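PfhB2 (Pasteurella multocida, PDB 6U8T) probably acts as a YopT-like cysteine protease domain of a Pasteurella toxin, using a clan CA fold to cut peptide bonds in host proteins. Local coordinates at residues 42-47 with 99-104; 38-43 with 76-81; 174-179 with 202-207; 108-113 with 143-148; 11-16 with 181-186. The protein carries 1 engineered substitution. One frame throughout, in Å; residues are numbered along the deposited sequence.

Overall arrangement
Near the N terminus, strand 11-15 waits for residues 181-186, so contact 5 closes the longest loop, and contacts 1, 2 and 4 all fall within it. Contacts 2 and 1 start from overlapping pieces of helix 20-51: contact 2 ties it to helix 72-87 and contact 1, closing later, to helix 91-104. Contact 4 follows in series and joins the strand after that helix to the start of strand 147-155. Contact 3 opens at 174-179, before contact 5 has closed, and ends at 202-207, so these two cross. Contacts 3 and 5 share a sheet. The chain is elongated, with the centres of contacts 4 and 5 about 58 Å apart.

Contact 1 of 5, residues 42-47 with 99-104; sequences CAHWIA and DNWLQE
His44 presents one face of its imidazole to the benzene end of Trp101, whose CH2 stands 3.4 Å above the centre of the His44 ring. The two side chains cross at about a right angle, but their ring planes are 36° apart, which makes this an oblique aromatic pair. Their closest atoms are His44 NE2 and Trp101 CZ2, at 3.3 Å. Trp101 starts with CG anti to its backbone N (chi1 -174°), on a CB directed at helix 42-47. Beyond the histidine, its CZ3 packs 3.8 Å from Ala43 CB, while the Ala43 carbonyl oxygen meets the indole at its edge. Ala47 CB meets Trp101 CZ3 too, at 4.0 Å. Leu102 comes in next to it: CD2 lies 3.3 Å from Ala43 O and makes a looser contact with Ile46 CG2, at 4.3 Å. The segment axes, only 23° from parallel, stay 10.1 Å apart. The His44 ring is held in rotation by hydrogen bonds at both nitrogens, ND1 to Ser40 O and NE2 to Ser77 OG. Leu81 of helix 72-87 touches His44, Ala43 and Trp101, so three helices converge here, while Lys151 of strand 147-155 touches Ile46 and Leu102.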
# COMPACT_ATOMS: atom_id res chain seq x y z
N CYS C 42 -15.50 -12.57 -1.69
CA CYS C 42 -14.87 -13.66 -2.45
C CYS C 42 -15.25 -15.01 -1.81
O CYS C 42 -15.59 -15.95 -2.56
CB CYS C 42 -13.37 -13.48 -2.56
SG CYS C 42 -12.93 -12.18 -3.74
N ALA C 43 -15.24 -15.11 -0.47
CA ALA C 43 -15.67 -16.33 0.22
C ALA C 43 -17.10 -16.65 -0.20
O ALA C 43 -17.38 -17.81 -0.54
CB ALA C 43 -15.57 -16.18 1.73
N HIS C 44 -17.99 -15.66 -0.17
CA HIS C 44 -19.44 -15.90 -0.51
C HIS C 44 -19.55 -16.31 -1.97
O HIS C 44 -20.29 -17.26 -2.24
CB HIS C 44 -20.29 -14.68 -0.19
CG HIS C 44 -20.64 -14.56 1.25
ND1 HIS C 44 -19.73 -14.13 2.22
CD2 HIS C 44 -21.83 -14.74 1.87
CE1 HIS C 44 -20.35 -14.09 3.38
NE2 HIS C 44 -21.65 -14.48 3.18
N TRP C 45 -18.87 -15.63 -2.87
CA TRP C 45 -18.84 -15.94 -4.31
C TRP C 45 -18.37 -17.41 -4.52
O TRP C 45 -18.98 -18.12 -5.28
CB TRP C 45 -17.92 -14.96 -5.03
CG TRP C 45 -17.95 -15.07 -6.52
CD1 TRP C 45 -18.82 -14.45 -7.38
CD2 TRP C 45 -17.06 -15.85 -7.35
NE1 TRP C 45 -18.50 -14.76 -8.67
CE2 TRP C 45 -17.44 -15.62 -8.69
CE3 TRP C 45 -15.96 -16.69 -7.08
CZ2 TRP C 45 -16.77 -16.18 -9.77
CZ3 TRP C 45 -15.28 -17.24 -8.15
CH2 TRP C 45 -15.69 -17.01 -9.47
N ILE C 46 -17.32 -17.82 -3.81
CA ILE C 46 -16.78 -19.20 -3.96
C ILE C 46 -17.87 -20.20 -3.51
O ILE C 46 -18.18 -21.11 -4.28
CB ILE C 46 -15.44 -19.38 -3.23
CG1 ILE C 46 -14.35 -18.59 -3.94
CG2 ILE C 46 -15.07 -20.83 -3.14
CD1 ILE C 46 -13.03 -18.60 -3.20
N ALA C 47 -18.45 -20.00 -2.32
CA ALA C 47 -19.54 -20.85 -1.77
C ALA C 47 -20.71 -20.90 -2.74
O ALA C 47 -21.30 -21.95 -2.88
CB ALA C 47 -19.99 -20.38 -0.42
N ASP C 99 -11.59 -19.72 6.10
CA ASP C 99 -11.49 -21.15 5.75
C ASP C 99 -12.55 -21.95 6.50
O ASP C 99 -13.14 -22.84 5.88
CB ASP C 99 -10.09 -21.70 6.02
CG ASP C 99 -9.92 -23.11 5.52
OD1 ASP C 99 -9.91 -23.26 4.29
OD2 ASP C 99 -9.83 -24.03 6.35
N ASN C 100 -12.74 -21.68 7.79
CA ASN C 100 -13.76 -22.38 8.62
C ASN C 100 -15.16 -22.08 8.06
O ASN C 100 -15.98 -23.03 7.95
CB ASN C 100 -13.70 -22.00 10.10
CG ASN C 100 -12.48 -22.54 10.81
OD1 ASN C 100 -11.89 -21.82 11.60
ND2 ASN C 100 -12.07 -23.77 10.55
N TRP C 101 -15.42 -20.83 7.72
CA TRP C 101 -16.71 -20.39 7.12
C TRP C 101 -16.95 -21.15 5.81
O TRP C 101 -18.07 -21.68 5.63
CB TRP C 101 -16.74 -18.88 6.90
CG TRP C 101 -18.07 -18.38 6.44
CD1 TRP C 101 -19.12 -18.02 7.24
CD2 TRP C 101 -18.52 -18.24 5.08
NE1 TRP C 101 -20.20 -17.67 6.47
CE2 TRP C 101 -19.86 -17.77 5.14
CE3 TRP C 101 -17.95 -18.46 3.83
CZ2 TRP C 101 -20.59 -17.47 4.01
CZ3 TRP C 101 -18.69 -18.19 2.70
CH2 TRP C 101 -20.00 -17.71 2.79
N LEU C 102 -15.93 -21.25 4.96
CA LEU C 102 -16.04 -21.92 3.64
C LEU C 102 -16.38 -23.39 3.83
O LEU C 102 -17.24 -23.90 3.10
CB LEU C 102 -14.76 -21.70 2.84
CG LEU C 102 -14.65 -20.33 2.17
CD1 LEU C 102 -13.24 -20.08 1.68
CD2 LEU C 102 -15.65 -20.18 1.03
N GLN C 103 -15.80 -24.05 4.84
CA GLN C 103 -16.06 -25.50 5.10
C GLN C 103 -17.47 -25.67 5.66
O GLN C 103 -18.18 -26.58 5.19
CB GLN C 103 -14.94 -26.08 5.95
CG GLN C 103 -13.67 -26.30 5.14
CD GLN C 103 -12.53 -26.88 5.96
OE1 GLN C 103 -12.56 -28.03 6.38
NE2 GLN C 103 -11.51 -26.09 6.19
N GLU C 104 -17.88 -24.78 6.57
CA GLU C 104 -19.28 -24.69 7.07
C GLU C 104 -20.29 -24.60 5.91
O GLU C 104 -21.37 -25.13 6.03
CB GLU C 104 -19.40 -23.53 8.03
CG GLU C 104 -18.87 -23.88 9.39
CD GLU C 104 -19.01 -22.80 10.44
OE1 GLU C 104 -19.24 -21.63 10.06
OE2 GLU C 104 -18.87 -23.15 11.63

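Contact 2 of 5, residues 38-43 with 76-81; sequences SESTCA and DSIKKL. Engineered in segment 38-43: Ser38 (natural residue Cys).
Ser40 and Ile78 mark the place where two helices pass closest, with their CA atoms 5.4 Å apart. The segment axes approach to 8.5 Å, and their N-to-C directions differ by 126°, so segment 76-81 runs steeply across segment 38-43. This is helix-on-helix packing in the helical half of what is probably a papain-like, clan CA protease. Engineered Ser38, cysteine in the natural protein, points away from helix 76-81 and packs on His161 of the second subunit; this is consistent with a nucleophile position facing a histidine, as in the Cys-His-Asp enzymes of this clan.

Across the crossing, Ser40 OG is anti to its backbone N (chi1 176°) and gives a short hydrogen bond of 2.6 Å to Ile78 O. It arrives in the carbonyl plane, on a lone pair, with a C=O...OG angle of 115°. A buried serine hydroxyl is thereby satisfied by the main chain of the other helix. The same oxygen is wedged against aliphatic carbon, with Leu81 CB 3.2 Å from Ser40 OG. Thr41 meets both branches of Ile78: its OG1, hydrogen-bonded to Val37 O, lies 3.7 Å from Ile78 CG2, and its own CG2 is 4.0 Å from Ile78 CD1. Further along helix 38-43, Leu81 CD2 packs against the methyl of Ala43, CD2 to CB 3.9 Å.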
# COMPACT_ATOMS: atom_id res chain seq x y z
N SER C 38 -13.71 -7.47 0.73
CA SER C 38 -13.22 -8.19 -0.46
C SER C 38 -13.08 -9.68 -0.13
O SER C 38 -13.61 -10.52 -0.90
CB SER C 38 -11.93 -7.57 -0.96
OG SER C 38 -12.26 -6.30 -1.59
N GLU C 39 -12.44 -9.98 0.99
CA GLU C 39 -12.25 -11.35 1.52
C GLU C 39 -13.62 -12.00 1.72
O GLU C 39 -13.85 -13.07 1.15
CB GLU C 39 -11.45 -11.33 2.83
CG GLU C 39 -11.27 -12.70 3.45
CD GLU C 39 -10.19 -13.58 2.81
OE1 GLU C 39 -9.60 -13.13 1.81
OE2 GLU C 39 -9.95 -14.73 3.34
N SER C 40 -14.51 -11.35 2.47
CA SER C 40 -15.83 -11.91 2.81
C SER C 40 -16.62 -12.12 1.51
O SER C 40 -17.27 -13.20 1.38
CB SER C 40 -16.58 -11.03 3.78
OG SER C 40 -17.88 -11.53 4.03
N THR C 41 -16.57 -11.18 0.55
CA THR C 41 -17.34 -11.27 -0.70
C THR C 41 -16.82 -12.43 -1.56
O THR C 41 -17.65 -13.18 -2.05
CB THR C 41 -17.29 -10.00 -1.55
OG1 THR C 41 -17.71 -8.88 -0.77
CG2 THR C 41 -18.16 -10.15 -2.80
N CYS C 42 -15.50 -12.57 -1.69
CA CYS C 42 -14.87 -13.66 -2.45
C CYS C 42 -15.25 -15.01 -1.81
O CYS C 42 -15.59 -15.95 -2.56
CB CYS C 42 -13.37 -13.48 -2.56
SG CYS C 42 -12.93 -12.18 -3.74
N ALA C 43 -15.24 -15.11 -0.47
CA ALA C 43 -15.67 -16.33 0.22
C ALA C 43 -17.10 -16.65 -0.20
O ALA C 43 -17.38 -17.81 -0.54
CB ALA C 43 -15.57 -16.18 1.73
N ASP C 76 -25.89 -8.67 3.87
CA ASP C 76 -26.01 -8.87 5.34
C ASP C 76 -25.03 -9.96 5.75
O ASP C 76 -24.30 -9.76 6.73
CB ASP C 76 -27.45 -9.21 5.75
CG ASP C 76 -28.47 -8.11 5.48
OD1 ASP C 76 -28.06 -6.91 5.40
OD2 ASP C 76 -29.67 -8.47 5.30
N SER C 77 -25.02 -11.07 5.04
CA SER C 77 -24.14 -12.25 5.32
C SER C 77 -22.66 -11.88 5.11
O SER C 77 -21.83 -12.31 5.89
CB SER C 77 -24.55 -13.40 4.48
OG SER C 77 -23.80 -14.54 4.83
N ILE C 78 -22.36 -11.08 4.09
CA ILE C 78 -20.99 -10.60 3.80
C ILE C 78 -20.51 -9.70 4.95
O ILE C 78 -19.36 -9.85 5.39
CB ILE C 78 -20.95 -9.90 2.42
CG1 ILE C 78 -20.99 -10.95 1.30
CG2 ILE C 78 -19.71 -8.99 2.32
CD1 ILE C 78 -21.15 -10.38 -0.09
N LYS C 79 -21.38 -8.81 5.43
CA LYS C 79 -21.08 -7.87 6.55
C LYS C 79 -20.81 -8.67 7.83
O LYS C 79 -19.85 -8.30 8.53
CB LYS C 79 -22.22 -6.87 6.71
CG LYS C 79 -22.06 -5.65 5.80
CD LYS C 79 -23.24 -4.71 5.79
CE LYS C 79 -22.81 -3.26 5.82
NZ LYS C 79 -22.26 -2.87 4.50
N LYS C 80 -21.58 -9.72 8.10
CA LYS C 80 -21.39 -10.62 9.27
C LYS C 80 -19.97 -11.22 9.24
O LYS C 80 -19.25 -11.10 10.25
CB LYS C 80 -22.39 -11.78 9.27
CG LYS C 80 -23.38 -11.91 10.41
CD LYS C 80 -24.48 -12.97 10.06
CE LYS C 80 -25.80 -12.41 9.50
NZ LYS C 80 -26.19 -12.89 8.14
N LEU C 81 -19.61 -11.89 8.14
CA LEU C 81 -18.28 -12.55 8.00
C LEU C 81 -17.18 -11.49 8.08
O LEU C 81 -16.14 -11.74 8.68
CB LEU C 81 -18.23 -13.29 6.66
CG LEU C 81 -16.94 -14.06 6.39
CD1 LEU C 81 -16.60 -14.94 7.60
CD2 LEU C 81 -17.04 -14.90 5.12

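Contact 3 of 5, residues 174-179 with 202-207; sequences FFDPNF and SGYAGK
Tyr204 and Asp176 meet tip to tip through a short hydrogen bond, Tyr204 OH giving its proton to Asp176 OD2 at 2.6 Å. The acceptor uses its syn lone pair, on the side of the other carboxylate oxygen, and carboxylate and phenol ring are turned 32° from each other. A second, weak bond comes from Asn178 ND2, which lies 3.2 Å from Tyr204 OH, so the buried phenol oxygen is held by two polar side chains.

Local hydrogen bonds shape both segments. Asp176 OD1 takes the backbone N of Asn178 at 3.0 Å, from 43° above the carboxylate plane, closing an Asx turn. Ser202 OG, hydrogen-bonded to Trp199 O in the last turn of helix 187-201, likewise receives Tyr204 N, an ST turn.

The apolar part belongs to Phe179, which slides past Tyr204 in the opposite direction; Phe179 CE2 is 4.1 Å from Tyr204 CZ. Ser202 O lies at the edge of the Phe179 ring.

Asp176 OD1 also bonds His161 NE2 on the adjacent strand 160-168, a pairing consistent with the acid and histidine of a catalytic triad. The contact fastens the loop after helix 187-201 to the end of strand 171-176, beside the start of helix 20-51.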
# COMPACT_ATOMS: atom_id res chain seq x y z
N PHE C 174 12.18 18.08 13.88
CA PHE C 174 11.57 17.07 12.99
C PHE C 174 10.40 17.72 12.25
O PHE C 174 9.60 18.39 12.90
CB PHE C 174 11.12 15.86 13.81
CG PHE C 174 10.51 14.77 12.98
CD1 PHE C 174 11.27 14.05 12.08
CD2 PHE C 174 9.17 14.45 13.10
CE1 PHE C 174 10.71 13.04 11.32
CE2 PHE C 174 8.60 13.47 12.31
CZ PHE C 174 9.37 12.75 11.45
N PHE C 175 10.32 17.58 10.93
CA PHE C 175 9.27 18.22 10.11
C PHE C 175 8.59 17.16 9.26
O PHE C 175 9.28 16.45 8.50
CB PHE C 175 9.83 19.37 9.27
CG PHE C 175 8.82 19.95 8.32
CD1 PHE C 175 7.81 20.79 8.77
CD2 PHE C 175 8.84 19.62 6.97
CE1 PHE C 175 6.86 21.29 7.90
CE2 PHE C 175 7.89 20.14 6.10
CZ PHE C 175 6.91 20.98 6.56
N ASP C 176 7.28 17.06 9.41
CA ASP C 176 6.40 16.16 8.62
C ASP C 176 5.32 17.01 7.95
O ASP C 176 4.41 17.50 8.61
CB ASP C 176 5.80 15.08 9.52
CG ASP C 176 5.04 14.02 8.75
OD1 ASP C 176 4.69 14.29 7.58
OD2 ASP C 176 4.86 12.94 9.31
N PRO C 177 5.40 17.21 6.62
CA PRO C 177 4.46 18.05 5.91
C PRO C 177 2.99 17.61 6.07
O PRO C 177 2.13 18.37 5.66
CB PRO C 177 4.83 17.94 4.42
CG PRO C 177 6.11 17.15 4.36
CD PRO C 177 6.43 16.65 5.75
N ASN C 178 2.77 16.41 6.62
CA ASN C 178 1.43 15.83 6.91
C ASN C 178 0.92 16.32 8.28
O ASN C 178 -0.27 16.08 8.55
CB ASN C 178 1.45 14.30 6.95
CG ASN C 178 1.25 13.66 5.59
OD1 ASN C 178 1.15 14.37 4.58
ND2 ASN C 178 1.22 12.32 5.57
N PHE C 179 1.78 16.89 9.13
CA PHE C 179 1.42 17.29 10.52
C PHE C 179 2.00 18.66 10.88
O PHE C 179 1.23 19.53 11.30
CB PHE C 179 1.87 16.22 11.52
CG PHE C 179 1.21 14.88 11.31
CD1 PHE C 179 -0.09 14.66 11.71
CD2 PHE C 179 1.91 13.84 10.75
CE1 PHE C 179 -0.69 13.43 11.54
CE2 PHE C 179 1.31 12.60 10.57
CZ PHE C 179 0.01 12.40 10.95
N SER C 202 0.88 7.92 13.72
CA SER C 202 1.03 8.61 12.41
C SER C 202 0.29 7.84 11.31
O SER C 202 -0.04 8.47 10.28
CB SER C 202 2.48 8.77 12.05
OG SER C 202 3.09 7.49 11.89
N GLY C 203 0.18 6.52 11.46
CA GLY C 203 -0.29 5.59 10.41
C GLY C 203 0.86 5.02 9.57
O GLY C 203 0.57 4.22 8.67
N TYR C 204 2.11 5.41 9.81
CA TYR C 204 3.27 4.97 9.00
C TYR C 204 3.73 3.56 9.42
O TYR C 204 4.45 2.92 8.64
CB TYR C 204 4.43 5.98 9.09
CG TYR C 204 4.11 7.41 8.75
CD1 TYR C 204 3.10 7.77 7.87
CD2 TYR C 204 4.84 8.44 9.32
CE1 TYR C 204 2.82 9.10 7.58
CE2 TYR C 204 4.59 9.77 9.04
CZ TYR C 204 3.58 10.11 8.16
OH TYR C 204 3.31 11.40 7.86
N ALA C 205 3.38 3.10 10.62
CA ALA C 205 3.90 1.82 11.19
C ALA C 205 3.34 0.64 10.39
O ALA C 205 4.14 -0.27 10.04
CB ALA C 205 3.55 1.69 12.64
N GLY C 206 2.03 0.66 10.10
CA GLY C 206 1.32 -0.39 9.36
C GLY C 206 0.73 -1.40 10.33
O GLY C 206 0.99 -1.26 11.54
N LYS C 207 -0.07 -2.36 9.84
CA LYS C 207 -0.68 -3.44 10.66
C LYS C 207 0.14 -4.72 10.53
O LYS C 207 0.23 -5.46 11.53
CB LYS C 207 -2.13 -3.67 10.23
CG LYS C 207 -3.07 -2.53 10.60
CD LYS C 207 -3.28 -1.48 9.52
CE LYS C 207 -3.55 -0.10 10.09
NZ LYS C 207 -4.58 -0.12 11.15

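Contact 4 of 5, residues 108-113 with 143-148; sequences VPKEKK and GSDTAG
Lys110 reaches the flat peptide group between Ala147 and Gly148, its NZ 3.0 Å from the carbonyl oxygen of Ala147. This is a hydrogen bond in which the C=O...N angle is 134° and the ammonium nitrogen is tilted 19° from the carbonyl plane. Next to that oxygen, NZ also comes within 3.8 Å of CA of Gly148, which has no side chain. The second flat group is the carboxylate of Asp145, whose OD2 is 4.4 Å from Lys110 NZ, too far for a salt bridge.

The lysine chain is extended beyond CG, which lies beside the backbone N (chi1 -75°); CE also comes near the Ala147 carbonyl, 3.8 Å from its O. Two residues on, Lys112 NZ only brushes Gly143, approaching its CA at 4.5 Å, and has a long, weak ion pair with Asp121.

The parts joined are the entry to the two-stranded hairpin of 111-114 and 117-127, where Lys110 pairs through its backbone with Asp121, and the turn leading into strand 147-155. Ala147 and Gly148 also pair antiparallel with a strand of the second subunit, whose Tyr219 packs on Lys110, so the sheet continues across the interface.

With a second, weak bond from NZ to Thr142 O, the buried ammonium is gripped mainly by main-chain carbonyls, and the nearby Asp145 probably helps to offset its charge through space.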
# COMPACT_ATOMS: atom_id res chain seq x y z
N VAL C 108 -14.84 -27.43 -0.09
CA VAL C 108 -13.79 -28.43 0.32
C VAL C 108 -12.43 -27.93 -0.15
O VAL C 108 -12.16 -27.89 -1.34
CB VAL C 108 -14.08 -29.86 -0.21
CG1 VAL C 108 -12.98 -30.81 0.21
CG2 VAL C 108 -15.44 -30.37 0.24
N PRO C 109 -11.54 -27.53 0.77
CA PRO C 109 -10.18 -27.13 0.41
C PRO C 109 -9.44 -28.30 -0.26
O PRO C 109 -9.55 -29.41 0.21
CB PRO C 109 -9.51 -26.78 1.77
CG PRO C 109 -10.59 -26.75 2.80
CD PRO C 109 -11.76 -27.50 2.22
N LYS C 110 -8.67 -28.03 -1.30
CA LYS C 110 -7.80 -29.06 -1.94
C LYS C 110 -6.61 -29.35 -1.02
O LYS C 110 -6.22 -28.42 -0.27
CB LYS C 110 -7.30 -28.61 -3.31
CG LYS C 110 -8.34 -28.66 -4.39
CD LYS C 110 -7.81 -28.55 -5.81
CE LYS C 110 -8.97 -28.35 -6.79
NZ LYS C 110 -8.51 -28.25 -8.20
N GLU C 111 -6.12 -30.58 -1.04
CA GLU C 111 -4.95 -31.06 -0.28
C GLU C 111 -3.90 -31.55 -1.29
O GLU C 111 -4.31 -32.10 -2.35
CB GLU C 111 -5.31 -32.20 0.67
CG GLU C 111 -6.64 -32.02 1.37
CD GLU C 111 -6.57 -32.25 2.86
OE1 GLU C 111 -6.40 -33.45 3.28
OE2 GLU C 111 -6.68 -31.21 3.60
N LYS C 112 -2.62 -31.42 -0.96
CA LYS C 112 -1.53 -32.25 -1.54
C LYS C 112 -1.27 -33.37 -0.55
O LYS C 112 -1.18 -33.06 0.64
CB LYS C 112 -0.31 -31.38 -1.78
CG LYS C 112 -0.55 -30.27 -2.79
CD LYS C 112 -1.01 -30.76 -4.17
CE LYS C 112 -0.49 -29.88 -5.29
NZ LYS C 112 -1.28 -30.03 -6.53
N LYS C 113 -1.38 -34.62 -1.00
CA LYS C 113 -1.19 -35.85 -0.20
C LYS C 113 0.14 -36.51 -0.55
O LYS C 113 0.40 -36.65 -1.76
CB LYS C 113 -2.34 -36.81 -0.49
CG LYS C 113 -3.68 -36.31 0.01
CD LYS C 113 -4.82 -37.28 -0.26
CE LYS C 113 -5.99 -37.08 0.67
NZ LYS C 113 -6.14 -35.65 1.00
N GLY C 143 -4.33 -28.80 -10.86
CA GLY C 143 -3.64 -30.00 -10.35
C GLY C 143 -4.08 -31.28 -11.05
O GLY C 143 -3.96 -31.32 -12.29
N SER C 144 -4.55 -32.27 -10.28
CA SER C 144 -5.10 -33.57 -10.75
C SER C 144 -6.22 -33.33 -11.77
O SER C 144 -6.27 -33.98 -12.84
CB SER C 144 -5.74 -34.35 -9.58
OG SER C 144 -4.85 -34.73 -8.53
N ASP C 145 -7.14 -32.44 -11.36
CA ASP C 145 -8.50 -32.27 -11.94
C ASP C 145 -8.50 -31.26 -13.08
O ASP C 145 -7.43 -30.70 -13.37
CB ASP C 145 -9.47 -31.81 -10.85
CG ASP C 145 -9.48 -32.80 -9.69
OD1 ASP C 145 -9.07 -34.00 -9.91
OD2 ASP C 145 -9.87 -32.38 -8.58
N THR C 146 -9.68 -31.05 -13.68
CA THR C 146 -9.88 -30.05 -14.77
C THR C 146 -10.57 -28.81 -14.21
O THR C 146 -10.61 -27.79 -14.93
CB THR C 146 -10.63 -30.66 -15.96
OG1 THR C 146 -11.97 -30.85 -15.53
CG2 THR C 146 -10.05 -31.97 -16.45
N ALA C 147 -11.03 -28.84 -12.96
CA ALA C 147 -11.80 -27.77 -12.31
C ALA C 147 -11.20 -27.41 -10.94
O ALA C 147 -10.64 -28.29 -10.25
CB ALA C 147 -13.24 -28.21 -12.20
N GLY C 148 -11.37 -26.15 -10.56
CA GLY C 148 -11.07 -25.65 -9.19
C GLY C 148 -11.43 -24.19 -9.00
O GLY C 148 -11.40 -23.41 -9.97

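Contact 5 of 5, residues 11-16 with 181-186; sequences EVSFKY and EMTFPS
Glu181 leaves its strand beside Phe14 and Ser13, and its side chain runs outward from there. CB packs against Phe14 CB at 4.0 Å. CG, anti to the backbone N (chi1 -171°), lies 4.1 Å from Ser13 OG, and CD is 4.1 Å from Ser13 CB. At the tip, OE2 turns to the same carbon, 3.4 Å from Ser13 CB, whereas OE1 is taken up by Tyr62 OH and Trp45 NE1 of the second subunit.

The backbone beneath is an antiparallel pairing of strands 11-15 and 180-184, the outermost strand, within this chain, of a four-stranded sheet and its neighbour. Glu11 and Thr183 form a hydrogen-bonded pair, N to O in both directions at 2.8 Å. After the non-hydrogen-bonded pair Val12 and Met182 the register slips by one: Ser13 and Phe14 both face Glu181, a classic beta bulge. Glu181 O accepts from Ser13 N at 2.8 Å and, weakly, from Phe14 N, while Glu181 N returns a bond to Phe14 O.

The bulge puts Ser13 on the side of Thr183, whose OG1 donates to Ser13 OG at 3.0 Å. Further along, the Phe14 ring stacks on Tyr62 of the second subunit, and its CE2 rests 3.7 Å above the centre of the Tyr16 ring.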
# COMPACT_ATOMS: atom_id res chain seq x y z
N GLU C 11 8.25 20.38 21.86
CA GLU C 11 7.35 21.50 21.51
C GLU C 11 6.89 21.37 20.04
O GLU C 11 7.72 21.04 19.16
CB GLU C 11 8.10 22.81 21.74
CG GLU C 11 7.21 24.03 21.71
CD GLU C 11 7.94 25.33 21.41
OE1 GLU C 11 8.25 25.57 20.20
OE2 GLU C 11 8.18 26.11 22.37
N VAL C 12 5.60 21.60 19.79
CA VAL C 12 5.06 21.82 18.42
C VAL C 12 5.38 23.27 18.04
O VAL C 12 4.98 24.16 18.78
CB VAL C 12 3.56 21.51 18.35
CG1 VAL C 12 3.00 21.77 16.96
CG2 VAL C 12 3.26 20.08 18.75
N SER C 13 6.15 23.48 16.97
CA SER C 13 6.54 24.82 16.44
C SER C 13 5.54 25.25 15.37
O SER C 13 5.45 26.45 15.11
CB SER C 13 7.92 24.83 15.86
OG SER C 13 8.81 23.98 16.55
N PHE C 14 4.90 24.30 14.69
CA PHE C 14 3.95 24.55 13.58
C PHE C 14 3.01 23.36 13.47
O PHE C 14 3.45 22.22 13.58
CB PHE C 14 4.67 24.81 12.26
CG PHE C 14 3.74 25.11 11.11
CD1 PHE C 14 3.14 26.35 10.99
CD2 PHE C 14 3.44 24.14 10.15
CE1 PHE C 14 2.29 26.64 9.94
CE2 PHE C 14 2.58 24.43 9.10
CZ PHE C 14 2.02 25.68 8.99
N LYS C 15 1.73 23.65 13.27
CA LYS C 15 0.68 22.62 13.12
C LYS C 15 -0.14 22.98 11.87
O LYS C 15 -0.60 24.13 11.78
CB LYS C 15 -0.15 22.58 14.39
CG LYS C 15 -0.13 21.24 15.11
CD LYS C 15 -0.92 21.26 16.40
CE LYS C 15 -2.30 21.86 16.24
NZ LYS C 15 -3.33 21.11 17.00
N TYR C 16 -0.22 22.08 10.90
CA TYR C 16 -1.02 22.33 9.67
C TYR C 16 -2.49 22.34 10.06
O TYR C 16 -2.96 21.39 10.72
CB TYR C 16 -0.79 21.27 8.58
CG TYR C 16 0.44 21.46 7.72
CD1 TYR C 16 1.65 20.94 8.11
CD2 TYR C 16 0.35 22.02 6.46
CE1 TYR C 16 2.78 21.05 7.31
CE2 TYR C 16 1.46 22.12 5.63
CZ TYR C 16 2.69 21.64 6.06
OH TYR C 16 3.80 21.72 5.27
N GLU C 181 5.84 20.89 12.39
CA GLU C 181 7.22 20.97 12.90
C GLU C 181 7.21 20.78 14.41
O GLU C 181 6.40 21.38 15.11
CB GLU C 181 7.82 22.30 12.46
CG GLU C 181 9.30 22.40 12.75
CD GLU C 181 9.86 23.78 12.46
OE1 GLU C 181 9.87 24.16 11.28
OE2 GLU C 181 10.25 24.46 13.41
N MSE C 182 8.11 19.92 14.87
CA MSE C 182 8.30 19.64 16.28
C MSE C 182 9.78 19.78 16.64
O MSE C 182 10.67 19.49 15.83
CB MSE C 182 7.79 18.23 16.56
CG MSE C 182 6.34 18.01 16.22
SE MSE C 182 6.03 17.29 14.44
CE MSE C 182 5.62 15.41 14.57
N THR C 183 10.04 20.24 17.87
CA THR C 183 11.40 20.45 18.34
C THR C 183 11.59 19.69 19.65
O THR C 183 10.68 19.76 20.51
CB THR C 183 11.72 21.94 18.51
OG1 THR C 183 11.35 22.61 17.31
CG2 THR C 183 13.18 22.19 18.80
N PHE C 184 12.70 18.96 19.79
CA PHE C 184 13.07 18.22 21.01
C PHE C 184 14.42 18.73 21.50
O PHE C 184 15.33 18.94 20.70
CB PHE C 184 13.07 16.71 20.75
CG PHE C 184 11.72 16.17 20.38
CD1 PHE C 184 11.30 16.20 19.06
CD2 PHE C 184 10.85 15.69 21.35
CE1 PHE C 184 10.04 15.73 18.72
CE2 PHE C 184 9.59 15.21 21.00
CZ PHE C 184 9.20 15.24 19.69
N PRO C 185 14.58 19.00 22.81
CA PRO C 185 15.83 19.52 23.34
C PRO C 185 16.93 18.47 23.57
O PRO C 185 18.03 18.89 23.94
CB PRO C 185 15.37 20.15 24.66
CG PRO C 185 14.25 19.24 25.12
CD PRO C 185 13.54 18.83 23.85
N SER C 186 16.64 17.18 23.40
CA SER C 186 17.60 16.05 23.50
C SER C 186 17.29 14.96 22.46
O SER C 186 16.11 14.84 22.05
CB SER C 186 17.60 15.47 24.89
OG SER C 186 16.44 14.67 25.10